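Local coordinates for carboxynorspermidine decarboxylase (Campylobacter jejuni subsp. jejuni 81116, PDB 3N29), which probably decarboxylates carboxynorspermidine to norspermidine with pyridoxal-5'-phosphate as cofactor, at residues 130-141 and 150-159; 196-207 and 230-240. All blocks are in the same frame, centred on the assembly; numbering follows the deposited sequence.

Contact 1 of 2, residues 130-141 and 150-159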
loop_
_atom_site.group_PDB
_atom_site.type_symbol
_atom_site.label_atom_id
_atom_site.label_comp_id
_atom_site.label_asym_id
_atom_site.label_seq_id
_atom_site.Cartn_x
_atom_site.Cartn_y
_atom_site.Cartn_z
ATOM N N ALA A 130 -24.468 6.895 12.570
ATOM C CA ALA A 130 -25.907 7.099 12.592
ATOM C C ALA A 130 -26.314 8.549 12.302
ATOM O O ALA A 130 -27.310 8.753 11.662
ATOM C CB ALA A 130 -26.515 6.698 13.965
ATOM N N SER A 131 -25.602 9.538 12.825
ATOM C CA SER A 131 -26.047 10.936 12.616
ATOM C C SER A 131 -25.794 11.344 11.159
ATOM O O SER A 131 -26.469 12.190 10.632
ATOM C CB SER A 131 -25.345 11.935 13.559
ATOM O OG SER A 131 -23.944 11.815 13.335
ATOM N N LEU A 132 -24.866 10.695 10.476
ATOM C CA LEU A 132 -24.534 11.084 9.123
ATOM C C LEU A 132 -25.307 10.306 8.039
ATOM O O LEU A 132 -25.566 10.847 6.966
ATOM C CB LEU A 132 -23.052 10.880 8.875
ATOM C CG LEU A 132 -22.064 11.816 9.613
ATOM C CD1 LEU A 132 -20.721 11.230 9.347
ATOM C CD2 LEU A 132 -22.183 13.343 9.242
ATOM N N SER A 133 -25.636 9.038 8.286
ATOM C CA SER A 133 -26.082 8.134 7.215
ATOM C C SER A 133 -27.556 8.130 6.957
ATOM O O SER A 133 -28.338 8.175 7.894
ATOM C CB SER A 133 -25.651 6.708 7.564
ATOM O OG SER A 133 -24.259 6.708 7.788
ATOM N N HIS A 134 -27.950 8.079 5.687
ATOM C CA HIS A 134 -29.350 7.823 5.346
ATOM C C HIS A 134 -29.725 6.350 5.456
ATOM O O HIS A 134 -30.773 6.003 6.050
ATOM C CB HIS A 134 -29.676 8.405 3.974
ATOM C CG HIS A 134 -29.467 9.871 3.936
ATOM N ND1 HIS A 134 -28.219 10.424 3.753
ATOM C CD2 HIS A 134 -30.318 10.908 4.188
ATOM C CE1 HIS A 134 -28.313 11.741 3.856
ATOM N NE2 HIS A 134 -29.575 12.061 4.112
ATOM N N HIS A 135 -28.878 5.492 4.891
ATOM C CA HIS A 135 -28.992 4.067 5.006
ATOM C C HIS A 135 -27.793 3.487 5.783
ATOM O O HIS A 135 -26.664 3.951 5.589
ATOM C CB HIS A 135 -28.918 3.446 3.633
ATOM C CG HIS A 135 -30.132 3.675 2.789
ATOM N ND1 HIS A 135 -30.366 2.953 1.632
ATOM C CD2 HIS A 135 -31.154 4.565 2.898
ATOM C CE1 HIS A 135 -31.527 3.341 1.117
ATOM N NE2 HIS A 135 -32.018 4.318 1.860
ATOM N N ILE A 136 -28.055 2.478 6.624
ATOM C CA ILE A 136 -27.021 1.662 7.219
ATOM C C ILE A 136 -27.280 0.188 6.878
ATOM O O ILE A 136 -28.375 -0.343 7.078
ATOM C CB ILE A 136 -26.909 1.895 8.709
ATOM C CG1 ILE A 136 -26.404 3.327 9.001
ATOM C CG2 ILE A 136 -25.841 0.912 9.373
ATOM C CD1 ILE A 136 -26.554 3.725 10.550
ATOM N N VAL A 137 -26.246 -0.504 6.392
ATOM C CA VAL A 137 -26.420 -1.887 5.976
ATOM C C VAL A 137 -25.526 -2.691 6.841
ATOM O O VAL A 137 -24.298 -2.394 6.932
ATOM C CB VAL A 137 -26.067 -2.139 4.526
ATOM C CG1 VAL A 137 -26.008 -3.654 4.208
ATOM C CG2 VAL A 137 -27.046 -1.416 3.625
ATOM N N PHE A 138 -26.127 -3.660 7.512
ATOM C CA PHE A 138 -25.339 -4.569 8.359
ATOM C C PHE A 138 -24.875 -5.835 7.638
ATOM O O PHE A 138 -25.512 -6.346 6.712
ATOM C CB PHE A 138 -26.129 -4.940 9.609
ATOM C CG PHE A 138 -26.517 -3.744 10.487
ATOM C CD1 PHE A 138 -25.569 -3.092 11.264
ATOM C CD2 PHE A 138 -27.867 -3.243 10.463
ATOM C CE1 PHE A 138 -25.927 -2.005 12.047
ATOM C CE2 PHE A 138 -28.210 -2.169 11.220
ATOM C CZ PHE A 138 -27.237 -1.551 12.042
ATOM N N ASN A 139 -23.748 -6.353 8.107
ATOM C CA ASN A 139 -23.135 -7.554 7.562
ATOM C C ASN A 139 -23.629 -8.897 8.187
ATOM O O ASN A 139 -23.447 -9.930 7.614
ATOM C CB ASN A 139 -21.597 -7.481 7.691
ATOM C CG ASN A 139 -20.921 -8.593 6.965
ATOM O OD1 ASN A 139 -20.321 -9.499 7.597
ATOM N ND2 ASN A 139 -21.065 -8.590 5.637
ATOM N N SER A 140 -24.255 -8.859 9.362
ATOM C CA SER A 140 -24.720 -10.028 10.034
ATOM C C SER A 140 -25.935 -9.641 10.925
ATOM O O SER A 140 -26.097 -8.481 11.289
ATOM C CB SER A 140 -23.593 -10.557 10.927
ATOM O OG SER A 140 -23.400 -9.673 12.059
ATOM N N LEU A 141 -26.678 -10.649 11.366
ATOM C CA LEU A 141 -27.827 -10.424 12.258
ATOM C C LEU A 141 -27.384 -9.892 13.615
ATOM O O LEU A 141 -28.045 -9.018 14.180
ATOM C CB LEU A 141 -28.621 -11.716 12.429
ATOM C CG LEU A 141 -29.348 -12.165 11.167
ATOM C CD1 LEU A 141 -30.139 -13.481 11.453
ATOM C CD2 LEU A 141 -30.273 -11.046 10.668
ATOM N N LYS A 150 -29.434 2.063 18.385
ATOM C CA LYS A 150 -28.685 3.296 18.175
ATOM C C LYS A 150 -28.885 3.812 16.746
ATOM O O LYS A 150 -28.294 4.816 16.355
ATOM C CB LYS A 150 -27.194 3.059 18.422
ATOM C CG LYS A 150 -26.882 2.424 19.764
ATOM C CD LYS A 150 -26.851 3.469 20.883
ATOM C CE LYS A 150 -25.671 3.230 21.890
ATOM N NZ LYS A 150 -26.124 2.805 23.255
ATOM N N THR A 151 -29.692 3.126 15.952
ATOM C CA THR A 151 -29.867 3.500 14.549
ATOM C C THR A 151 -31.353 3.698 14.174
ATOM O O THR A 151 -31.761 3.379 13.052
ATOM C CB THR A 151 -29.190 2.463 13.607
ATOM O OG1 THR A 151 -29.706 1.143 13.873
ATOM C CG2 THR A 151 -27.670 2.462 13.795
ATOM N N GLN A 152 -32.156 4.224 15.095
ATOM C CA GLN A 152 -33.599 4.292 14.870
ATOM C C GLN A 152 -34.002 5.292 13.797
ATOM O O GLN A 152 -35.047 5.156 13.191
ATOM C CB GLN A 152 -34.342 4.517 16.189
ATOM C CG GLN A 152 -34.355 3.232 17.046
ATOM C CD GLN A 152 -34.891 3.433 18.433
ATOM O OE1 GLN A 152 -34.146 3.368 19.415
ATOM N NE2 GLN A 152 -36.188 3.671 18.534
ATOM N N LYS A 153 -33.165 6.263 13.524
ATOM C CA LYS A 153 -33.502 7.293 12.534
ATOM C C LYS A 153 -32.921 6.981 11.154
ATOM O O LYS A 153 -33.080 7.745 10.214
ATOM C CB LYS A 153 -33.046 8.659 13.066
ATOM C CG LYS A 153 -33.965 9.154 14.219
ATOM C CD LYS A 153 -33.567 10.527 14.766
ATOM C CE LYS A 153 -34.548 11.007 15.842
ATOM N NZ LYS A 153 -34.061 12.288 16.424
ATOM N N ASN A 154 -32.250 5.844 11.021
ATOM C CA ASN A 154 -31.669 5.440 9.753
ATOM C C ASN A 154 -32.496 4.326 9.115
ATOM O O ASN A 154 -33.150 3.562 9.812
ATOM C CB ASN A 154 -30.272 4.882 10.026
ATOM C CG ASN A 154 -29.458 5.780 10.934
ATOM O OD1 ASN A 154 -29.280 5.487 12.121
ATOM N ND2 ASN A 154 -28.939 6.838 10.388
ATOM N N SER A 155 -32.379 4.170 7.807
ATOM C CA SER A 155 -33.012 3.067 7.104
ATOM C C SER A 155 -32.033 1.924 7.058
ATOM O O SER A 155 -30.893 2.060 6.584
ATOM C CB SER A 155 -33.331 3.493 5.685
ATOM O OG SER A 155 -34.126 2.552 5.022
ATOM N N LEU A 156 -32.473 0.808 7.562
ATOM C CA LEU A 156 -31.577 -0.297 7.879
ATOM C C LEU A 156 -31.706 -1.346 6.811
ATOM O O LEU A 156 -32.819 -1.706 6.353
ATOM C CB LEU A 156 -31.903 -0.892 9.235
ATOM C CG LEU A 156 -31.864 0.004 10.463
ATOM C CD1 LEU A 156 -32.194 -0.905 11.677
ATOM C CD2 LEU A 156 -30.529 0.770 10.605
ATOM N N GLY A 157 -30.552 -1.826 6.368
ATOM C CA GLY A 157 -30.502 -2.918 5.399
ATOM C C GLY A 157 -29.619 -4.046 5.897
ATOM O O GLY A 157 -28.834 -3.880 6.866
ATOM N N LEU A 158 -29.742 -5.190 5.239
ATOM C CA LEU A 158 -28.833 -6.323 5.429
ATOM C C LEU A 158 -28.148 -6.733 4.139
ATOM O O LEU A 158 -28.789 -6.809 3.076
ATOM C CB LEU A 158 -29.571 -7.535 5.971
ATOM C CG LEU A 158 -30.269 -7.330 7.330
ATOM C CD1 LEU A 158 -31.262 -8.455 7.586
ATOM C CD2 LEU A 158 -29.276 -7.135 8.532
ATOM N N ARG A 159 -26.870 -7.085 4.250
ATOM C CA ARG A 159 -26.135 -7.562 3.106
ATOM C C ARG A 159 -26.343 -9.063 2.968
ATOM O O ARG A 159 -26.271 -9.801 3.947
ATOM C CB ARG A 159 -24.661 -7.222 3.198
ATOM C CG ARG A 159 -23.920 -7.826 2.028
ATOM C CD ARG A 159 -22.540 -7.259 1.867
ATOM N NE ARG A 159 -21.808 -7.736 0.695
ATOM C CZ ARG A 159 -20.571 -7.355 0.375
ATOM N NH1 ARG A 159 -19.899 -6.529 1.164
ATOM N NH2 ARG A 159 -19.983 -7.810 -0.725
#

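Contact 2 of 2, residues 196-207 and 230-240. With PLP (pyridoxal-5'-phosphate), chain C; NSD (N-(3-aminopropyl)propane-1,3-diamine), chain D.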
loop_
_atom_site.group_PDB
_atom_site.type_symbol
_atom_site.label_atom_id
_atom_site.label_comp_id
_atom_site.label_asym_id
_atom_site.label_seq_id
_atom_site.Cartn_x
_atom_site.Cartn_y
_atom_site.Cartn_z
ATOM N N ILE A 196 -36.169 -3.935 9.169
ATOM C CA ILE A 196 -35.249 -3.914 7.989
ATOM C C ILE A 196 -35.968 -3.412 6.738
ATOM O O ILE A 196 -37.024 -3.974 6.374
ATOM C CB ILE A 196 -34.700 -5.325 7.656
ATOM C CG1 ILE A 196 -33.860 -5.903 8.824
ATOM C CG2 ILE A 196 -33.951 -5.293 6.310
ATOM C CD1 ILE A 196 -32.621 -5.116 9.228
ATOM N N GLU A 197 -35.450 -2.349 6.105
ATOM C CA GLU A 197 -36.121 -1.748 4.963
ATOM C C GLU A 197 -35.455 -2.074 3.643
ATOM O O GLU A 197 -36.026 -1.812 2.597
ATOM C CB GLU A 197 -36.269 -0.220 5.142
ATOM C CG GLU A 197 -37.451 0.147 6.039
ATOM C CD GLU A 197 -37.568 1.680 6.321
ATOM O OE1 GLU A 197 -36.714 2.477 5.892
ATOM O OE2 GLU A 197 -38.542 2.106 6.963
ATOM N N GLY A 198 -34.215 -2.598 3.671
ATOM C CA GLY A 198 -33.557 -2.911 2.437
ATOM C C GLY A 198 -32.670 -4.145 2.474
ATOM O O GLY A 198 -32.188 -4.593 3.536
ATOM N N LEU A 199 -32.418 -4.663 1.290
ATOM C CA LEU A 199 -31.402 -5.698 1.102
ATOM C C LEU A 199 -30.323 -5.224 0.169
ATOM O O LEU A 199 -30.590 -4.419 -0.784
ATOM C CB LEU A 199 -32.057 -6.954 0.553
ATOM C CG LEU A 199 -33.047 -7.684 1.464
ATOM C CD1 LEU A 199 -33.709 -8.789 0.656
ATOM C CD2 LEU A 199 -32.387 -8.248 2.817
ATOM N N HIS A 200 -29.108 -5.694 0.431
ATOM C CA HIS A 200 -27.938 -5.246 -0.280
ATOM C C HIS A 200 -27.130 -6.452 -0.748
ATOM O O HIS A 200 -26.983 -7.404 -0.003
ATOM C CB HIS A 200 -27.099 -4.391 0.678
ATOM C CG HIS A 200 -25.805 -3.922 0.108
ATOM N ND1 HIS A 200 -24.678 -4.715 0.105
ATOM C CD2 HIS A 200 -25.425 -2.721 -0.387
ATOM C CE1 HIS A 200 -23.674 -4.043 -0.445
ATOM N NE2 HIS A 200 -24.086 -2.817 -0.728
ATOM N N PHE A 201 -26.663 -6.452 -1.985
ATOM C CA PHE A 201 -25.566 -7.341 -2.395
ATOM C C PHE A 201 -24.442 -6.578 -3.105
ATOM O O PHE A 201 -24.673 -5.514 -3.692
ATOM C CB PHE A 201 -26.003 -8.583 -3.192
ATOM C CG PHE A 201 -26.561 -8.294 -4.555
ATOM C CD1 PHE A 201 -25.716 -8.147 -5.660
ATOM C CD2 PHE A 201 -27.937 -8.154 -4.721
ATOM C CE1 PHE A 201 -26.235 -7.810 -6.917
ATOM C CE2 PHE A 201 -28.507 -7.846 -5.960
ATOM C CZ PHE A 201 -27.657 -7.681 -7.077
ATOM N N HIS A 202 -23.245 -7.166 -3.058
ATOM C CA HIS A 202 -22.138 -6.761 -3.895
ATOM C C HIS A 202 -21.362 -7.996 -4.279
ATOM O O HIS A 202 -20.751 -8.673 -3.441
ATOM C CB HIS A 202 -21.279 -5.633 -3.248
ATOM C CG HIS A 202 -20.022 -5.316 -4.000
ATOM N ND1 HIS A 202 -19.990 -4.476 -5.090
ATOM C CD2 HIS A 202 -18.736 -5.731 -3.805
ATOM C CE1 HIS A 202 -18.750 -4.395 -5.546
ATOM N NE2 HIS A 202 -17.965 -5.147 -4.779
ATOM N N ALA A 203 -21.416 -8.303 -5.559
ATOM C CA ALA A 203 -21.054 -9.596 -6.072
ATOM C C ALA A 203 -20.240 -9.531 -7.364
ATOM O O ALA A 203 -19.994 -10.570 -7.970
ATOM C CB ALA A 203 -22.347 -10.422 -6.294
ATOM N N LEU A 204 -19.817 -8.339 -7.798
ATOM C CA LEU A 204 -19.163 -8.179 -9.086
ATOM C C LEU A 204 -17.885 -7.345 -9.014
ATOM O O LEU A 204 -17.768 -6.421 -8.175
ATOM C CB LEU A 204 -20.111 -7.523 -10.117
ATOM C CG LEU A 204 -21.427 -8.278 -10.420
ATOM C CD1 LEU A 204 -22.318 -7.442 -11.328
ATOM C CD2 LEU A 204 -21.140 -9.643 -11.046
ATOM N N CYS A 205 -17.033 -7.580 -10.010
ATOM C CA CYS A 205 -15.842 -6.790 -10.186
ATOM C C CYS A 205 -15.499 -6.636 -11.672
ATOM O O CYS A 205 -15.253 -7.626 -12.384
ATOM C CB CYS A 205 -14.686 -7.355 -9.343
ATOM S SG CYS A 205 -13.256 -6.222 -9.627
ATOM N N GLU A 206 -15.561 -5.395 -12.169
ATOM C CA GLU A 206 -15.304 -5.053 -13.591
ATOM C C GLU A 206 -16.140 -5.923 -14.527
ATOM O O GLU A 206 -15.633 -6.471 -15.501
ATOM C CB GLU A 206 -13.817 -5.147 -13.977
ATOM C CG GLU A 206 -12.918 -4.210 -13.138
ATOM C CD GLU A 206 -11.507 -4.207 -13.620
ATOM O OE1 GLU A 206 -11.005 -3.107 -13.937
ATOM O OE2 GLU A 206 -10.924 -5.328 -13.754
ATOM N N GLU A 207 -17.432 -6.037 -14.218
ATOM C CA GLU A 207 -18.269 -6.958 -14.943
ATOM C C GLU A 207 -19.380 -6.277 -15.758
ATOM O O GLU A 207 -19.652 -5.067 -15.616
ATOM C CB GLU A 207 -18.840 -8.013 -13.960
ATOM C CG GLU A 207 -17.982 -9.346 -13.886
ATOM C CD GLU A 207 -17.868 -10.108 -15.281
ATOM O OE1 GLU A 207 -18.555 -9.737 -16.305
ATOM O OE2 GLU A 207 -17.051 -11.088 -15.373
ATOM N N MET A 230 -39.537 -5.192 1.276
ATOM C CA MET A 230 -38.522 -4.156 1.465
ATOM C C MET A 230 -38.944 -2.870 0.745
ATOM O O MET A 230 -39.801 -2.888 -0.168
ATOM C CB MET A 230 -37.180 -4.706 0.952
ATOM C CG MET A 230 -36.636 -5.934 1.705
ATOM S SD MET A 230 -36.339 -5.523 3.381
ATOM C CE MET A 230 -36.117 -7.109 4.153
ATOM N N LYS A 231 -38.347 -1.750 1.144
ATOM C CA LYS A 231 -38.512 -0.488 0.488
ATOM C C LYS A 231 -37.476 -0.241 -0.653
ATOM O O LYS A 231 -37.772 0.436 -1.668
ATOM C CB LYS A 231 -38.412 0.609 1.549
ATOM C CG LYS A 231 -39.495 0.459 2.682
ATOM C CD LYS A 231 -39.903 1.821 3.274
ATOM C CE LYS A 231 -41.280 1.788 3.957
ATOM N NZ LYS A 231 -41.519 3.024 4.792
ATOM N N TRP A 232 -36.284 -0.815 -0.480
ATOM C CA TRP A 232 -35.182 -0.698 -1.444
ATOM C C TRP A 232 -34.295 -1.922 -1.475
ATOM O O TRP A 232 -34.235 -2.701 -0.523
ATOM C CB TRP A 232 -34.305 0.509 -1.121
ATOM C CG TRP A 232 -33.852 0.627 0.322
ATOM C CD1 TRP A 232 -34.475 1.301 1.323
ATOM C CD2 TRP A 232 -32.616 0.132 0.877
ATOM N NE1 TRP A 232 -33.723 1.256 2.465
ATOM C CE2 TRP A 232 -32.577 0.536 2.214
ATOM C CE3 TRP A 232 -31.546 -0.581 0.346
ATOM C CZ2 TRP A 232 -31.543 0.218 3.043
ATOM C CZ3 TRP A 232 -30.506 -0.942 1.173
ATOM C CH2 TRP A 232 -30.497 -0.524 2.513
ATOM N N VAL A 233 -33.596 -2.051 -2.606
ATOM C CA VAL A 233 -32.575 -3.024 -2.804
ATOM C C VAL A 233 -31.373 -2.329 -3.454
ATOM O O VAL A 233 -31.545 -1.516 -4.358
ATOM C CB VAL A 233 -33.131 -4.158 -3.689
ATOM C CG1 VAL A 233 -32.023 -5.192 -4.052
ATOM C CG2 VAL A 233 -34.222 -4.922 -2.949
ATOM N N ASN A 234 -30.162 -2.665 -3.009
ATOM C CA ASN A 234 -28.917 -2.088 -3.484
ATOM C C ASN A 234 -28.101 -3.198 -4.169
ATOM O O ASN A 234 -27.791 -4.227 -3.530
ATOM C CB ASN A 234 -28.191 -1.528 -2.268
ATOM C CG ASN A 234 -26.974 -0.685 -2.629
ATOM O OD1 ASN A 234 -26.187 -1.057 -3.491
ATOM N ND2 ASN A 234 -26.807 0.420 -1.952
ATOM N N PHE A 235 -27.816 -3.032 -5.455
ATOM C CA PHE A 235 -27.180 -4.080 -6.278
ATOM C C PHE A 235 -25.642 -3.930 -6.251
ATOM O O PHE A 235 -24.923 -4.516 -7.070
ATOM C CB PHE A 235 -27.543 -3.860 -7.735
ATOM C CG PHE A 235 -28.985 -4.149 -8.086
ATOM C CD1 PHE A 235 -29.882 -4.627 -7.142
ATOM C CD2 PHE A 235 -29.379 -4.015 -9.405
ATOM C CE1 PHE A 235 -31.182 -4.902 -7.493
ATOM C CE2 PHE A 235 -30.694 -4.306 -9.770
ATOM C CZ PHE A 235 -31.578 -4.756 -8.800
ATOM N N GLY A 236 -25.177 -3.091 -5.369
ATOM C CA GLY A 236 -23.725 -2.918 -5.145
ATOM C C GLY A 236 -22.983 -2.381 -6.365
ATOM O O GLY A 236 -23.553 -1.656 -7.210
ATOM N N GLY A 237 -21.683 -2.653 -6.407
ATOM C CA GLY A 237 -20.863 -2.078 -7.432
ATOM C C GLY A 237 -20.343 -3.159 -8.344
ATOM O O GLY A 237 -20.892 -4.259 -8.398
ATOM N N GLY A 238 -19.233 -2.867 -9.026
ATOM C CA GLY A 238 -18.663 -3.783 -9.976
ATOM C C GLY A 238 -19.197 -3.780 -11.386
ATOM O O GLY A 238 -18.795 -4.609 -12.188
ATOM N N HIS A 239 -20.122 -2.871 -11.659
ATOM C CA HIS A 239 -20.788 -2.728 -12.969
ATOM C C HIS A 239 -19.873 -1.788 -13.748
ATOM O O HIS A 239 -19.703 -0.630 -13.377
ATOM C CB HIS A 239 -22.180 -2.103 -12.789
ATOM C CG HIS A 239 -22.934 -2.687 -11.626
ATOM N ND1 HIS A 239 -23.296 -4.002 -11.587
ATOM C CD2 HIS A 239 -23.243 -2.183 -10.403
ATOM C CE1 HIS A 239 -23.846 -4.288 -10.415
ATOM N NE2 HIS A 239 -23.840 -3.193 -9.680
ATOM N N HIS A 240 -19.307 -2.283 -14.829
ATOM C CA HIS A 240 -18.279 -1.550 -15.577
ATOM C C HIS A 240 -19.037 -0.721 -16.616
ATOM O O HIS A 240 -18.796 -0.828 -17.827
ATOM C CB HIS A 240 -17.411 -2.605 -16.303
ATOM C CG HIS A 240 -15.964 -2.266 -16.399
ATOM N ND1 HIS A 240 -15.433 -1.087 -15.937
ATOM C CD2 HIS A 240 -14.906 -3.004 -16.835
ATOM C CE1 HIS A 240 -14.127 -1.085 -16.121
ATOM N NE2 HIS A 240 -13.775 -2.236 -16.656
HETATM N N1 PLP C . -20.169 -1.486 -2.920
HETATM C C2 PLP C . -19.449 -2.287 -2.078
HETATM C C2A PLP C . -20.105 -2.872 -0.853
HETATM C C3 PLP C . -18.067 -2.504 -2.368
HETATM O O3 PLP C . -17.305 -3.305 -1.515
HETATM C C4 PLP C . -17.468 -1.920 -3.501
HETATM C C4A PLP C . -15.984 -2.131 -3.764
HETATM C C5 PLP C . -18.249 -1.148 -4.375
HETATM C C6 PLP C . -19.607 -0.952 -4.046
HETATM C C5A PLP C . -17.666 -0.507 -5.613
HETATM O O4P PLP C . -17.029 -1.449 -6.438
HETATM P P PLP C . -16.418 -1.062 -7.838
HETATM O O1P PLP C . -15.461 0.089 -7.588
HETATM O O2P PLP C . -17.582 -0.596 -8.746
HETATM O O3P PLP C . -15.828 -2.263 -8.427
HETATM C C1 NSD D . -12.776 -2.838 -7.918
HETATM N N1 NSD D . -13.219 -2.805 -9.281
HETATM C C2 NSD D . -12.690 -4.219 -7.364
HETATM N N2 NSD D . -11.707 -4.018 -5.195
HETATM C C3 NSD D . -12.747 -4.262 -5.878
HETATM N N3 NSD D . -7.773 -2.109 -5.483
HETATM C C4 NSD D . -10.555 -3.744 -5.645
HETATM C C5 NSD D . -9.504 -3.476 -4.605
HETATM C C6 NSD D . -8.120 -3.464 -5.205
HETATM O O HOH W 1 -22.647 -6.098 -7.355
#

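Contact 1 of 2, residues 130-141 and 150-159
Strands 135-138 and 155-159 run parallel, and alternating backbone hydrogen bonds join them. The ladder opens with Ser155 N to His134 O. Ile136 then uses both its groups: its N donates to Ser155 O and its O accepts from Gly157 N at 2.7 Å. Phe138 repeats the pattern, with its N on Gly157 O and its O taking Arg159 N. CA-H...O contacts fill the gaps, such as His135 CA to Ser155 O.

One side chain adds polar bonds. Asn154 ND2 donates to Ala130 O at 2.8 Å, nearly straight at 170° and on a lone pair in the carbonyl plane. It also donates to Ser133 O at 2.9 Å, a more bent bond. Both acceptors lie close to the amide plane, so the amide is fixed in rotation. The Ile136 CD1 methyl packs against this amide and, at 3.7 Å, on Thr151 CG2.

Apolar contacts join Ile136, Phe138, Leu156 and Leu158 on one face. Leu156 CD2 lies 3.8 Å from Phe138 CE2. On the other face, Val137 CG1 is anti to the backbone N (chi1 169°), which puts it against Arg159 N and CB.

The contact joins the two strands of the unit strand 135-138, helix 141-147, strand 155-159, the fourth and fifth of the eight-stranded parallel barrel. One amide group satisfies two carbonyls, Ala130 O in the last turn of helix 123-132 and Ser133 O just after it, and so joins the helix end to the turn 151-154.

Contact 2 of 2, residues 196-207 and 230-240
Phe201 and Phe235 meet at the apolar centre. Their rings are nearly parallel, with planes at 20°, but slid apart so that they barely overlap. Phe201 CG sits between the backbone N and the carbonyl carbon (chi1 67°). This rotamer turns the ring across to the other segment, so that Phe235 CA lies over its face in a CH-pi contact. Gly198 CA lies over the centre of the Trp232 six-membered ring, 3.5 Å from its centroid. The glycine lets the indole lie flat on the backbone. Met230 CE packs on Ile196 CG2 at 3.6 Å, and Met230 CG meets Leu199 CG.

Backbone hydrogen bonds join the parallel strands, among them Asn234 N to Leu199 O and Phe201 N to Asn234 O. Glu197 O accepts from both Lys231 N and Trp232 N. Asn234 OD1 takes Gly236 N, an Asx turn.

Loops after the strands carry His202, Gly237 and Gly238 to the cofactor. His202 ND1 accepts from Gly237 N at 2.8 Å, close to the ring plane. This bond fixes the imidazole, whose face lies over pyridoxal-5'-phosphate, with C3 above the ring centre. Gly238 N donates to phosphate oxygen O2P at 2.8 Å. Cys205 lines the norspermidine pocket. At the other end, Glu197 OE2 and Lys231 NZ form a long salt bridge of 3.8 Å, while Glu197 OE1 is hydrogen-bonded to Ser155 OG.

The strands belong to the unit strand 198-200, helix 209-223, strand 232-234 of the (beta/alpha)8 barrel. The helix packs on both phenylalanines, and strands 155-159 and 265-268 flank the pair.

Contacts 1 and 2 lie in one closed barrel of eight parallel strands, their centres about 15 Å apart. They come in series along the chain: contact 1 pairs strands four and five, contact 2 strands six and seven. Strands 155-159 and 198-200 are neighbours, so the four strands form one piece of barrel wall. The contacts touch directly: Leu156 O lies 2.7 Å from Glu197 N, a probable hydrogen bond. Ser155 OG is hydrogen-bonded to Trp232 NE1 and probably to Glu197 OE1, and His135 stacks on Trp232. Arg159 NH2 is hydrogen-bonded to His202 O. The Arg159 side chain of contact 1 is about 4 Å from pyridoxal-5'-phosphate, beside the loops of contact 2 that bind it.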